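Local coordinates for protein Cas13d (PDB 6IV9) that binds CRISPR RNA and, as a CRISPR effector with two HEPN domains, carries out both maturation of that guide and cleavage of target RNA, at residues 68-73 / 85-90; 121-126 / 432-437; 672-677 / 688-693; 837-842 / 849-854. The protein carries 2 engineered substitutions. All coordinates share one frame; numbering follows the deposited sequence.

Interaction 1 of 4, residues 68-73 / 85-90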
loop_
_atom_site.group_PDB
_atom_site.type_symbol
_atom_site.label_atom_id
_atom_site.label_comp_id
_atom_site.label_asym_id
_atom_site.label_seq_id
_atom_site.Cartn_x
_atom_site.Cartn_y
_atom_site.Cartn_z
ATOM N N ASN A 68 36.867 -12.872 4.516
ATOM C CA ASN A 68 37.514 -14.091 5.052
ATOM C C ASN A 68 36.539 -15.050 5.742
ATOM O O ASN A 68 36.899 -16.194 5.906
ATOM C CB ASN A 68 38.714 -13.707 5.918
ATOM C CG ASN A 68 39.761 -12.939 5.139
ATOM O OD1 ASN A 68 40.004 -11.772 5.398
ATOM N ND2 ASN A 68 40.371 -13.579 4.161
ATOM N N LYS A 69 35.327 -14.612 6.053
ATOM C CA LYS A 69 34.419 -15.465 6.847
ATOM C C LYS A 69 32.991 -15.453 6.319
ATOM O O LYS A 69 32.668 -14.580 5.554
ATOM C CB LYS A 69 34.299 -14.864 8.238
ATOM C CG LYS A 69 35.600 -14.693 8.988
ATOM C CD LYS A 69 36.341 -15.973 9.135
ATOM C CE LYS A 69 37.592 -15.815 9.966
ATOM N NZ LYS A 69 38.254 -17.116 10.210
ATOM N N MET A 70 32.216 -16.444 6.739
ATOM C CA MET A 70 30.767 -16.537 6.458
ATOM C C MET A 70 30.090 -16.651 7.814
ATOM O O MET A 70 30.663 -17.278 8.696
ATOM C CB MET A 70 30.394 -17.777 5.646
ATOM C CG MET A 70 30.809 -17.716 4.224
ATOM S SD MET A 70 30.220 -19.121 3.311
ATOM C CE MET A 70 31.227 -20.440 3.968
ATOM N N TYR A 71 28.948 -16.004 7.966
ATOM C CA TYR A 71 28.175 -16.094 9.217
ATOM C C TYR A 71 26.817 -16.667 8.848
ATOM O O TYR A 71 26.147 -16.078 8.045
ATOM C CB TYR A 71 28.068 -14.730 9.890
ATOM C CG TYR A 71 29.409 -14.110 10.151
ATOM C CD1 TYR A 71 30.032 -13.340 9.195
ATOM C CD2 TYR A 71 30.066 -14.338 11.336
ATOM C CE1 TYR A 71 31.272 -12.785 9.425
ATOM C CE2 TYR A 71 31.309 -13.794 11.584
ATOM C CZ TYR A 71 31.915 -13.020 10.621
ATOM O OH TYR A 71 33.139 -12.493 10.865
ATOM N N ILE A 72 26.462 -17.767 9.476
ATOM C CA ILE A 72 25.184 -18.466 9.215
ATOM C C ILE A 72 24.197 -18.092 10.314
ATOM O O ILE A 72 24.541 -18.200 11.464
ATOM C CB ILE A 72 25.449 -19.975 9.173
ATOM C CG1 ILE A 72 26.401 -20.313 8.027
ATOM C CG2 ILE A 72 24.157 -20.748 9.101
ATOM C CD1 ILE A 72 26.607 -21.767 7.801
ATOM N N THR A 73 23.003 -17.662 9.933
ATOM C CA THR A 73 21.991 -17.308 10.943
ATOM C C THR A 73 20.768 -18.206 10.767
ATOM O O THR A 73 20.566 -18.735 9.702
ATOM C CB THR A 73 21.552 -15.843 10.854
ATOM O OG1 THR A 73 20.855 -15.658 9.630
ATOM C CG2 THR A 73 22.686 -14.854 10.977
ATOM N N TYR A 85 26.720 -19.914 13.298
ATOM C CA TYR A 85 28.119 -20.330 13.087
ATOM C C TYR A 85 28.923 -19.291 12.329
ATOM O O TYR A 85 28.385 -18.555 11.551
ATOM C CB TYR A 85 28.165 -21.590 12.228
ATOM C CG TYR A 85 27.508 -22.786 12.849
ATOM C CD1 TYR A 85 26.166 -23.019 12.664
ATOM C CD2 TYR A 85 28.221 -23.671 13.626
ATOM C CE1 TYR A 85 25.538 -24.105 13.231
ATOM C CE2 TYR A 85 27.612 -24.767 14.199
ATOM C CZ TYR A 85 26.263 -24.976 14.010
ATOM O OH TYR A 85 25.637 -26.042 14.565
ATOM N N GLU A 86 30.218 -19.299 12.593
ATOM C CA GLU A 86 31.181 -18.503 11.817
ATOM C C GLU A 86 32.033 -19.533 11.080
ATOM O O GLU A 86 32.478 -20.453 11.721
ATOM C CB GLU A 86 32.031 -17.640 12.733
ATOM C CG GLU A 86 33.118 -16.919 11.991
ATOM C CD GLU A 86 34.018 -16.175 12.944
ATOM O OE1 GLU A 86 33.509 -15.640 13.920
ATOM O OE2 GLU A 86 35.204 -16.162 12.712
ATOM N N VAL A 87 32.188 -19.387 9.776
ATOM C CA VAL A 87 32.957 -20.359 8.956
ATOM C C VAL A 87 34.109 -19.629 8.274
ATOM O O VAL A 87 33.901 -18.530 7.813
ATOM C CB VAL A 87 32.059 -21.051 7.917
ATOM C CG1 VAL A 87 32.826 -22.008 7.033
ATOM C CG2 VAL A 87 30.872 -21.733 8.551
ATOM N N ASP A 88 35.284 -20.243 8.259
ATOM C CA ASP A 88 36.451 -19.625 7.594
ATOM C C ASP A 88 36.408 -20.016 6.121
ATOM O O ASP A 88 36.313 -21.184 5.849
ATOM C CB ASP A 88 37.776 -20.053 8.222
ATOM C CG ASP A 88 38.948 -19.383 7.547
ATOM O OD1 ASP A 88 39.374 -19.862 6.505
ATOM O OD2 ASP A 88 39.372 -18.362 8.046
ATOM N N ASN A 89 36.463 -19.039 5.228
ATOM C CA ASN A 89 36.383 -19.303 3.774
ATOM C C ASN A 89 37.572 -20.125 3.278
ATOM O O ASN A 89 37.393 -20.814 2.306
ATOM C CB ASN A 89 36.249 -18.015 2.963
ATOM C CG ASN A 89 34.936 -17.319 3.216
ATOM O OD1 ASN A 89 33.984 -17.955 3.617
ATOM N ND2 ASN A 89 34.895 -16.021 3.004
ATOM N N ASN A 90 38.758 -19.860 3.805
ATOM C CA ASN A 90 39.999 -20.557 3.382
ATOM C C ASN A 90 40.136 -21.997 3.888
ATOM O O ASN A 90 40.471 -22.845 3.084
ATOM C CB ASN A 90 41.202 -19.648 3.588
ATOM C CG ASN A 90 40.966 -18.329 2.886
ATOM O OD1 ASN A 90 40.672 -18.304 1.704
ATOM N ND2 ASN A 90 41.038 -17.236 3.614
#
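In the antiparallel hairpin of strands 69-75 and 81-88, M70 and V87 form a hydrogen-bonded pair: V87 N reaches M70 O at 2.8 Å, and M70 N returns to V87 O at 2.9 Å. I72 and Y85 make the next such pair, its return bond from Y85 N to I72 O being weak. The alternate, non-hydrogen-bonded pairs, K69 with D88 and Y71 with E86, send their side chains to one face. K69 bends at chi2 (-57°), which brings CD to 3.8 Å from E86 OE2; beyond it the chain is extended, and NZ meets the anti lone pair of D88 OD2 in a 2.7 Å salt bridge. An alanine in place of K69 would probably leave the D88 carboxylate without its positive mate across the strands and take away the positive charge lying near E86. E86 also runs alongside Y71, its CG 3.6 Å from Y71 CE2. Both strands are inner members of a four-stranded antiparallel sheet, whose other face carries M70, I72, Y85 and V87; I72 and V87 pack on strand 105-110 of a second sheet, and Y85 OH bonds to I105 O and L107 N. Where the pairing ends, N89 N gives a 3.0 Å bond to N68 O, nearly straight at 171°. N89 ND2 turns to E67 O, while N89 OD1 comes within 3.2 Å of M70 CG.

Interaction 2 of 4, residues 121-126 / 432-437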
loop_
_atom_site.group_PDB
_atom_site.type_symbol
_atom_site.label_atom_id
_atom_site.label_comp_id
_atom_site.label_asym_id
_atom_site.label_seq_id
_atom_site.Cartn_x
_atom_site.Cartn_y
_atom_site.Cartn_z
ATOM N N HIS A 121 15.326 -29.341 15.353
ATOM C CA HIS A 121 13.937 -29.413 15.869
ATOM C C HIS A 121 13.019 -30.326 15.060
ATOM O O HIS A 121 11.835 -30.187 15.213
ATOM C CB HIS A 121 13.366 -28.020 16.121
ATOM C CG HIS A 121 14.246 -27.179 16.970
ATOM N ND1 HIS A 121 14.534 -27.498 18.260
ATOM C CD2 HIS A 121 14.905 -26.041 16.714
ATOM C CE1 HIS A 121 15.334 -26.597 18.763
ATOM N NE2 HIS A 121 15.568 -25.698 17.841
ATOM N N GLY A 122 13.558 -31.206 14.233
ATOM C CA GLY A 122 12.699 -32.187 13.550
ATOM C C GLY A 122 12.256 -31.891 12.132
ATOM O O GLY A 122 11.435 -32.647 11.653
ATOM N N PHE A 123 12.766 -30.848 11.475
ATOM C CA PHE A 123 12.314 -30.623 10.083
ATOM C C PHE A 123 12.759 -31.823 9.255
ATOM O O PHE A 123 13.902 -32.211 9.324
ATOM C CB PHE A 123 12.981 -29.402 9.454
ATOM C CG PHE A 123 12.732 -29.314 7.974
ATOM C CD1 PHE A 123 11.542 -28.811 7.486
ATOM C CD2 PHE A 123 13.670 -29.768 7.070
ATOM C CE1 PHE A 123 11.311 -28.737 6.127
ATOM C CE2 PHE A 123 13.430 -29.706 5.713
ATOM C CZ PHE A 123 12.252 -29.195 5.246
ATOM N N GLY A 124 11.816 -32.442 8.558
ATOM C CA GLY A 124 12.080 -33.620 7.718
ATOM C C GLY A 124 12.691 -34.731 8.541
ATOM O O GLY A 124 13.539 -35.414 8.036
ATOM N N SER A 125 12.324 -34.812 9.811
ATOM C CA SER A 125 12.860 -35.842 10.726
ATOM C C SER A 125 14.391 -35.795 10.760
ATOM O O SER A 125 14.996 -36.841 10.765
ATOM C CB SER A 125 12.350 -37.186 10.343
ATOM O OG SER A 125 10.947 -37.194 10.378
ATOM N N GLY A 126 14.975 -34.602 10.785
ATOM C CA GLY A 126 16.435 -34.457 10.865
ATOM C C GLY A 126 17.158 -34.711 9.562
ATOM O O GLY A 126 18.352 -34.865 9.595
ATOM N N PHE A 432 8.148 -25.019 9.060
ATOM C CA PHE A 432 8.515 -26.345 8.504
ATOM C C PHE A 432 7.664 -26.708 7.288
ATOM O O PHE A 432 8.101 -27.488 6.489
ATOM C CB PHE A 432 8.418 -27.424 9.575
ATOM C CG PHE A 432 9.545 -27.392 10.568
ATOM C CD1 PHE A 432 10.572 -26.478 10.440
ATOM C CD2 PHE A 432 9.580 -28.282 11.622
ATOM C CE1 PHE A 432 11.610 -26.456 11.348
ATOM C CE2 PHE A 432 10.626 -28.258 12.525
ATOM C CZ PHE A 432 11.630 -27.342 12.390
ATOM N N SER A 433 6.464 -26.153 7.188
ATOM C CA SER A 433 5.552 -26.538 6.087
ATOM C C SER A 433 6.169 -26.212 4.724
ATOM O O SER A 433 6.806 -25.196 4.599
ATOM C CB SER A 433 4.192 -25.945 6.266
ATOM O OG SER A 433 4.218 -24.555 6.097
ATOM N N MET A 434 5.981 -27.091 3.750
ATOM C CA MET A 434 6.610 -26.885 2.427
ATOM C C MET A 434 5.589 -26.474 1.369
ATOM O O MET A 434 6.003 -26.122 0.300
ATOM C CB MET A 434 7.320 -28.160 1.977
ATOM C CG MET A 434 8.483 -28.502 2.844
ATOM S SD MET A 434 9.777 -27.309 2.597
ATOM C CE MET A 434 10.252 -27.677 0.916
ATOM N N THR A 435 4.304 -26.562 1.672
ATOM C CA THR A 435 3.273 -26.207 0.673
ATOM C C THR A 435 2.106 -25.491 1.343
ATOM O O THR A 435 1.958 -25.610 2.537
ATOM C CB THR A 435 2.741 -27.443 -0.053
ATOM O OG1 THR A 435 1.951 -28.143 0.894
ATOM C CG2 THR A 435 3.829 -28.353 -0.568
ATOM N N ASP A 436 1.308 -24.809 0.527
ATOM C CA ASP A 436 0.118 -24.059 0.985
ATOM C C ASP A 436 -0.861 -25.053 1.598
ATOM O O ASP A 436 -1.416 -24.744 2.618
ATOM C CB ASP A 436 -0.513 -23.280 -0.168
ATOM C CG ASP A 436 0.227 -22.004 -0.541
ATOM O OD1 ASP A 436 1.251 -21.708 0.082
ATOM O OD2 ASP A 436 -0.243 -21.301 -1.447
ATOM N N ASP A 437 -1.028 -26.215 0.984
ATOM C CA ASP A 437 -1.977 -27.231 1.504
ATOM C C ASP A 437 -1.535 -27.691 2.891
ATOM O O ASP A 437 -2.389 -27.842 3.754
ATOM C CB ASP A 437 -2.143 -28.398 0.533
ATOM C CG ASP A 437 -3.057 -28.075 -0.635
ATOM O OD1 ASP A 437 -3.175 -26.884 -0.977
ATOM O OD2 ASP A 437 -3.637 -29.017 -1.200
#
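A methylene, not a ring atom, takes the centre of an aromatic face here: F123 CB stands 3.7 Å from the centroid of the F432 ring and only 10° off its normal, a CH-pi contact. The F123 side chain has CG anti to its backbone N (chi1 169°), and its ring turns an edge toward the same F432 ring, with planes 68° apart and centroids separated by 5.6 Å. Two carbonyls lie in the planes of the rings, at their edges: F432 O approaches F123 CE1 at 3.5 Å, and H121 O approaches F432 CE2 at the same distance. At the CE1-CZ edge of the F123 ring, M434 SD sits 4.1 Å from F123 CZ, a Met-aromatic contact made by a chain whose bend at chi2 places the sulfur. No hydrogen bond crosses between the segments. A57 and A58 of helix 54-58 also touch the F123 side chain, and A57 reaches M434 as well. The loop between strands 114-119 and 129-132 is thus docked on the carboxyl end of helix 420-432 by a T-shaped (edge-to-face) phenylalanine pair, joining the small three-stranded sheet to the helical part of the protein.

Interaction 3 of 4, residues 672-677 / 688-693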
loop_
_atom_site.group_PDB
_atom_site.type_symbol
_atom_site.label_atom_id
_atom_site.label_comp_id
_atom_site.label_asym_id
_atom_site.label_seq_id
_atom_site.Cartn_x
_atom_site.Cartn_y
_atom_site.Cartn_z
ATOM N N SER A 672 -29.655 -10.206 -4.446
ATOM C CA SER A 672 -29.908 -8.940 -3.718
ATOM C C SER A 672 -30.264 -7.753 -4.622
ATOM O O SER A 672 -30.948 -6.880 -4.145
ATOM C CB SER A 672 -28.775 -8.624 -2.813
ATOM O OG SER A 672 -27.607 -8.440 -3.559
ATOM N N CYS A 673 -29.770 -7.713 -5.858
ATOM C CA CYS A 673 -29.978 -6.532 -6.736
ATOM C C CYS A 673 -31.144 -6.667 -7.720
ATOM O O CYS A 673 -31.668 -5.651 -8.105
ATOM C CB CYS A 673 -28.728 -6.257 -7.559
ATOM S SG CYS A 673 -27.282 -5.871 -6.548
ATOM N N VAL A 674 -31.505 -7.883 -8.105
ATOM C CA VAL A 674 -32.564 -8.077 -9.133
ATOM C C VAL A 674 -33.900 -8.339 -8.435
ATOM O O VAL A 674 -33.950 -9.195 -7.598
ATOM C CB VAL A 674 -32.164 -9.188 -10.116
ATOM C CG1 VAL A 674 -33.257 -9.478 -11.119
ATOM C CG2 VAL A 674 -30.878 -8.849 -10.837
ATOM N N GLU A 675 -34.929 -7.589 -8.801
ATOM C CA GLU A 675 -36.246 -7.691 -8.126
ATOM C C GLU A 675 -36.879 -9.074 -8.304
ATOM O O GLU A 675 -37.307 -9.637 -7.324
ATOM C CB GLU A 675 -37.176 -6.594 -8.628
ATOM C CG GLU A 675 -38.464 -6.557 -7.857
ATOM C CD GLU A 675 -39.340 -5.369 -8.179
ATOM O OE1 GLU A 675 -40.236 -5.090 -7.402
ATOM O OE2 GLU A 675 -39.107 -4.744 -9.195
ATOM N N PHE A 676 -36.862 -9.604 -9.515
ATOM C CA PHE A 676 -37.435 -10.947 -9.768
ATOM C C PHE A 676 -36.336 -11.802 -10.389
ATOM O O PHE A 676 -36.267 -11.933 -11.571
ATOM C CB PHE A 676 -38.670 -10.833 -10.659
ATOM C CG PHE A 676 -39.710 -9.900 -10.108
ATOM C CD1 PHE A 676 -40.462 -10.255 -9.007
ATOM C CD2 PHE A 676 -39.903 -8.657 -10.667
ATOM C CE1 PHE A 676 -41.389 -9.380 -8.477
ATOM C CE2 PHE A 676 -40.831 -7.785 -10.136
ATOM C CZ PHE A 676 -41.564 -8.146 -9.039
ATOM N N PRO A 677 -35.432 -12.352 -9.576
ATOM C CA PRO A 677 -34.333 -13.132 -10.090
ATOM C C PRO A 677 -34.739 -14.448 -10.759
ATOM O O PRO A 677 -35.630 -15.055 -10.282
ATOM C CB PRO A 677 -33.558 -13.537 -8.830
ATOM C CG PRO A 677 -33.999 -12.569 -7.786
ATOM C CD PRO A 677 -35.429 -12.250 -8.140
ATOM N N SER A 688 -24.463 -10.865 -17.098
ATOM C CA SER A 688 -24.996 -10.016 -18.188
ATOM C C SER A 688 -26.119 -9.155 -17.634
ATOM O O SER A 688 -26.163 -7.987 -17.934
ATOM C CB SER A 688 -25.464 -10.830 -19.350
ATOM O OG SER A 688 -24.373 -11.442 -19.974
ATOM N N GLU A 689 -27.014 -9.766 -16.872
ATOM C CA GLU A 689 -28.072 -8.957 -16.088
ATOM C C GLU A 689 -27.647 -7.807 -15.118
ATOM O O GLU A 689 -28.137 -6.719 -15.209
ATOM C CB GLU A 689 -29.033 -9.937 -15.411
ATOM C CG GLU A 689 -30.454 -9.423 -15.281
ATOM C CD GLU A 689 -31.489 -10.461 -14.862
ATOM O OE1 GLU A 689 -31.293 -11.656 -15.149
ATOM O OE2 GLU A 689 -32.494 -10.074 -14.255
ATOM N N LEU A 690 -26.578 -8.084 -14.385
ATOM C CA LEU A 690 -25.969 -7.097 -13.467
ATOM C C LEU A 690 -25.324 -5.992 -14.310
ATOM O O LEU A 690 -25.436 -4.855 -13.941
ATOM C CB LEU A 690 -24.976 -7.815 -12.555
ATOM C CG LEU A 690 -25.613 -8.804 -11.590
ATOM C CD1 LEU A 690 -24.575 -9.624 -10.865
ATOM C CD2 LEU A 690 -26.512 -8.091 -10.619
ATOM N N ALA A 691 -24.683 -6.352 -15.416
ATOM C CA ALA A 691 -24.035 -5.353 -16.290
ATOM C C ALA A 691 -25.084 -4.406 -16.879
ATOM O O ALA A 691 -24.819 -3.235 -16.977
ATOM C CB ALA A 691 -23.218 -6.017 -17.353
ATOM N N ARG A 692 -26.232 -4.942 -17.275
ATOM C CA ARG A 692 -27.328 -4.110 -17.821
ATOM C C ARG A 692 -27.850 -3.164 -16.743
ATOM O O ARG A 692 -28.137 -2.039 -17.057
ATOM C CB ARG A 692 -28.455 -5.003 -18.323
ATOM C CG ARG A 692 -28.177 -5.573 -19.696
ATOM C CD ARG A 692 -29.467 -6.002 -20.361
ATOM N NE ARG A 692 -29.918 -7.274 -19.836
ATOM C CZ ARG A 692 -29.350 -8.442 -20.074
ATOM N NH1 ARG A 692 -29.730 -9.490 -19.381
ATOM N NH2 ARG A 692 -28.418 -8.563 -20.997
ATOM N N MET A 693 -27.965 -3.642 -15.514
ATOM C CA MET A 693 -28.458 -2.786 -14.412
ATOM C C MET A 693 -27.497 -1.620 -14.208
ATOM O O MET A 693 -27.957 -0.524 -14.019
ATOM C CB MET A 693 -28.496 -3.566 -13.108
ATOM C CG MET A 693 -29.593 -4.553 -13.051
ATOM S SD MET A 693 -29.900 -4.993 -11.353
ATOM C CE MET A 693 -28.577 -4.120 -10.538
#
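M693 meets C673 and V674 across a pair of consecutive helices, 663-673 and 683-696, joined by a short connection. Its CB and CG lead off the second helix to the end of the first, CG lying anti to the carbonyl carbon (chi1 -73°), and contact across the segments begins at the sulfur. M693 SD lies 3.8 Å from C673 O and 4.0 Å from V674 CG2, so it sits beside the point where the chain leaves helical geometry. Beyond it CE nearly eclipses CB about the CG-SD bond (chi3 -6°), an unfavourable torsion that nevertheless brings CE to 3.7 Å from C673 CB. The same side chain touches V723 of the long helix 713-760, which underlies this helix pair and also receives L690 on L726. V674 presents two branches to helix 683-696: CG2 meets M693 and L690, and CG1 meets E689. E689 was modelled in two conformations; in the one given, its side chain crosses V674 at about a right angle and its carboxylate hydrogen-bonds through OE1 to Y670 OH, while the 3.3 Å approach of its OE2 to V674 CG1 is doubtful. L690 adds a looser apolar contact from one turn earlier in the helix: its CD2 is 4.2 Å from C673 CB and 4.4 Å from V674 CG2.

Interaction 4 of 4, residues 837-842 / 849-854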
loop_
_atom_site.group_PDB
_atom_site.type_symbol
_atom_site.label_atom_id
_atom_site.label_comp_id
_atom_site.label_asym_id
_atom_site.label_seq_id
_atom_site.Cartn_x
_atom_site.Cartn_y
_atom_site.Cartn_z
ATOM N N GLU A 837 -12.100 8.480 -22.323
ATOM C CA GLU A 837 -11.828 8.891 -23.711
ATOM C C GLU A 837 -11.512 7.687 -24.609
ATOM O O GLU A 837 -11.938 7.704 -25.739
ATOM C CB GLU A 837 -10.737 9.952 -23.676
ATOM C CG GLU A 837 -10.612 10.740 -24.946
ATOM C CD GLU A 837 -11.707 11.749 -25.240
ATOM O OE1 GLU A 837 -11.786 12.171 -26.396
ATOM O OE2 GLU A 837 -12.459 12.101 -24.333
ATOM N N TYR A 838 -10.768 6.693 -24.126
ATOM C CA TYR A 838 -10.331 5.603 -25.036
ATOM C C TYR A 838 -10.789 4.200 -24.647
ATOM O O TYR A 838 -10.747 3.343 -25.486
ATOM C CB TYR A 838 -8.808 5.587 -25.111
ATOM C CG TYR A 838 -8.225 6.911 -25.508
ATOM C CD1 TYR A 838 -8.457 7.426 -26.767
ATOM C CD2 TYR A 838 -7.479 7.660 -24.625
ATOM C CE1 TYR A 838 -7.951 8.650 -27.149
ATOM C CE2 TYR A 838 -6.958 8.884 -24.991
ATOM C CZ TYR A 838 -7.197 9.379 -26.258
ATOM O OH TYR A 838 -6.706 10.576 -26.645
ATOM N N ILE A 839 -11.275 3.981 -23.430
ATOM C CA ILE A 839 -11.612 2.587 -23.025
ATOM C C ILE A 839 -12.691 2.008 -23.939
ATOM O O ILE A 839 -12.661 0.829 -24.156
ATOM C CB ILE A 839 -11.966 2.464 -21.540
ATOM C CG1 ILE A 839 -11.858 1.018 -21.063
ATOM C CG2 ILE A 839 -13.328 3.055 -21.240
ATOM C CD1 ILE A 839 -11.825 0.889 -19.576
ATOM N N GLY A 840 -13.576 2.854 -24.448
ATOM C CA GLY A 840 -14.683 2.450 -25.327
ATOM C C GLY A 840 -14.213 1.880 -26.649
ATOM O O GLY A 840 -14.990 1.158 -27.257
ATOM N N ASP A 841 -12.988 2.203 -27.070
ATOM C CA ASP A 841 -12.437 1.749 -28.373
ATOM C C ASP A 841 -11.800 0.359 -28.298
ATOM O O ASP A 841 -11.412 -0.118 -29.326
ATOM C CB ASP A 841 -11.444 2.766 -28.930
ATOM C CG ASP A 841 -12.105 4.064 -29.332
ATOM O OD1 ASP A 841 -13.320 4.066 -29.466
ATOM O OD2 ASP A 841 -11.405 5.059 -29.482
ATOM N N ILE A 842 -11.684 -0.245 -27.123
ATOM C CA ILE A 842 -11.029 -1.574 -27.002
ATOM C C ILE A 842 -11.990 -2.656 -27.494
ATOM O O ILE A 842 -13.085 -2.742 -26.970
ATOM C CB ILE A 842 -10.583 -1.843 -25.550
ATOM C CG1 ILE A 842 -9.622 -0.784 -25.027
ATOM C CG2 ILE A 842 -9.984 -3.223 -25.397
ATOM C CD1 ILE A 842 -9.239 -1.010 -23.597
ATOM N N PHE A 849 -3.813 -5.088 -17.598
ATOM C CA PHE A 849 -2.571 -4.740 -18.319
ATOM C C PHE A 849 -2.922 -4.302 -19.743
ATOM O O PHE A 849 -2.444 -3.283 -20.160
ATOM C CB PHE A 849 -1.661 -5.964 -18.371
ATOM C CG PHE A 849 -0.345 -5.764 -19.072
ATOM C CD1 PHE A 849 -0.232 -5.944 -20.435
ATOM C CD2 PHE A 849 0.796 -5.429 -18.371
ATOM C CE1 PHE A 849 0.981 -5.774 -21.072
ATOM C CE2 PHE A 849 2.006 -5.249 -19.014
ATOM C CZ PHE A 849 2.093 -5.425 -20.363
ATOM N N SER A 850 -3.763 -5.056 -20.436
ATOM C CA SER A 850 -4.124 -4.655 -21.821
ATOM C C SER A 850 -4.930 -3.354 -21.844
ATOM O O SER A 850 -4.775 -2.605 -22.766
ATOM C CB SER A 850 -4.728 -5.746 -22.647
ATOM O OG SER A 850 -5.802 -6.317 -21.982
ATOM N N ILE A 851 -5.802 -3.140 -20.871
ATOM C CA ILE A 851 -6.560 -1.863 -20.864
ATOM C C ILE A 851 -5.577 -0.715 -20.672
ATOM O O ILE A 851 -5.632 0.218 -21.396
ATOM C CB ILE A 851 -7.602 -1.850 -19.740
ATOM C CG1 ILE A 851 -8.667 -2.921 -19.942
ATOM C CG2 ILE A 851 -8.201 -0.469 -19.590
ATOM C CD1 ILE A 851 -9.575 -3.090 -18.768
ATOM N N TYR A 852 -4.678 -0.857 -19.715
ATOM C CA TYR A 852 -3.751 0.245 -19.393
ATOM C C TYR A 852 -2.887 0.591 -20.604
ATOM O O TYR A 852 -2.770 1.733 -20.938
ATOM C CB TYR A 852 -2.843 -0.232 -18.263
ATOM C CG TYR A 852 -1.776 0.743 -17.860
ATOM C CD1 TYR A 852 -2.009 1.693 -16.888
ATOM C CD2 TYR A 852 -0.526 0.706 -18.427
ATOM C CE1 TYR A 852 -1.037 2.594 -16.508
ATOM C CE2 TYR A 852 0.457 1.599 -18.062
ATOM C CZ TYR A 852 0.204 2.550 -17.103
ATOM O OH TYR A 852 1.179 3.407 -16.747
ATOM N N HIS A 853 -2.303 -0.416 -21.226
ATOM C CA HIS A 853 -1.422 -0.178 -22.396
ATOM C C HIS A 853 -2.210 0.388 -23.588
ATOM O O HIS A 853 -1.680 1.222 -24.286
ATOM C CB HIS A 853 -0.520 -1.380 -22.637
ATOM C CG HIS A 853 0.561 -1.446 -21.619
ATOM N ND1 HIS A 853 1.532 -0.502 -21.529
ATOM C CD2 HIS A 853 0.784 -2.303 -20.612
ATOM C CE1 HIS A 853 2.322 -0.792 -20.537
ATOM N NE2 HIS A 853 1.881 -1.871 -19.958
ATOM N N TYR A 854 -3.427 -0.083 -23.814
ATOM C CA TYR A 854 -4.172 0.490 -24.954
ATOM C C TYR A 854 -4.427 1.980 -24.712
ATOM O O TYR A 854 -4.144 2.779 -25.553
ATOM C CB TYR A 854 -5.484 -0.251 -25.194
ATOM C CG TYR A 854 -6.273 0.416 -26.284
ATOM C CD1 TYR A 854 -5.947 0.214 -27.608
ATOM C CD2 TYR A 854 -7.283 1.314 -25.996
ATOM C CE1 TYR A 854 -6.623 0.862 -28.619
ATOM C CE2 TYR A 854 -7.971 1.974 -26.994
ATOM C CZ TYR A 854 -7.638 1.744 -28.310
ATOM O OH TYR A 854 -8.294 2.388 -29.300
#
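Y854 packs against I842 where the chain after helix 835-838 turns back onto helix 848-861, in what is probably the C-terminal HEPN domain. The tight part is at the Y854 ring. The side chains of I842 and Y854 run antiparallel, overlapping where I842 CG1 comes to 3.3 Å from Y854 CD2. At the ring edge, near its plane, Y838 O stands 3.4 Å from Y854 CE2. The phenol oxygen Y854 OH is 3.2 Å from D841 CB. By contrast, the isoleucines meet at ordinary apolar distances: I839 CD1 to I851 CG2 is 3.9 Å, and I842 CD1 to I851 CG1 is 4.2 Å. D841 lies at the margin, partly open to solvent. Both its OD2 and Y854 OH are paired with R858 NH1, which binds the carboxylate as a salt bridge and the phenol as a hydrogen bond. An alanine in place of Y854 would probably open a gap beside I842 CG1 and leave R858 NH1 without its phenol partner. Y854 CG is anti to the backbone N (chi1 175°), and from there the ring reaches across to the turn, where the carboxylate plane of D841 stands 82° from the ring plane.

The four contacts follow one another along the chain without nesting, and none touches another. They fall into two neighbourhoods: interactions 1 and 2 have centres 26 Å apart, as do interactions 3 and 4, whereas the centres of interactions 1 and 3 are 66 Å apart on opposite sides of the chain's centre. The first neighbourhood belongs to the small sheets and the helices against them, the second to the helical body, where helix 713-760 touches both interactions 3 and 4. The bound RNA passes near all four, its nearest atoms about 5 Å from interaction 2, 6 Å from interaction 1, 9 Å from interaction 3 and 10 Å from interaction 4. A magnesium ion lies about 11 Å from the N89 side chain of interaction 1.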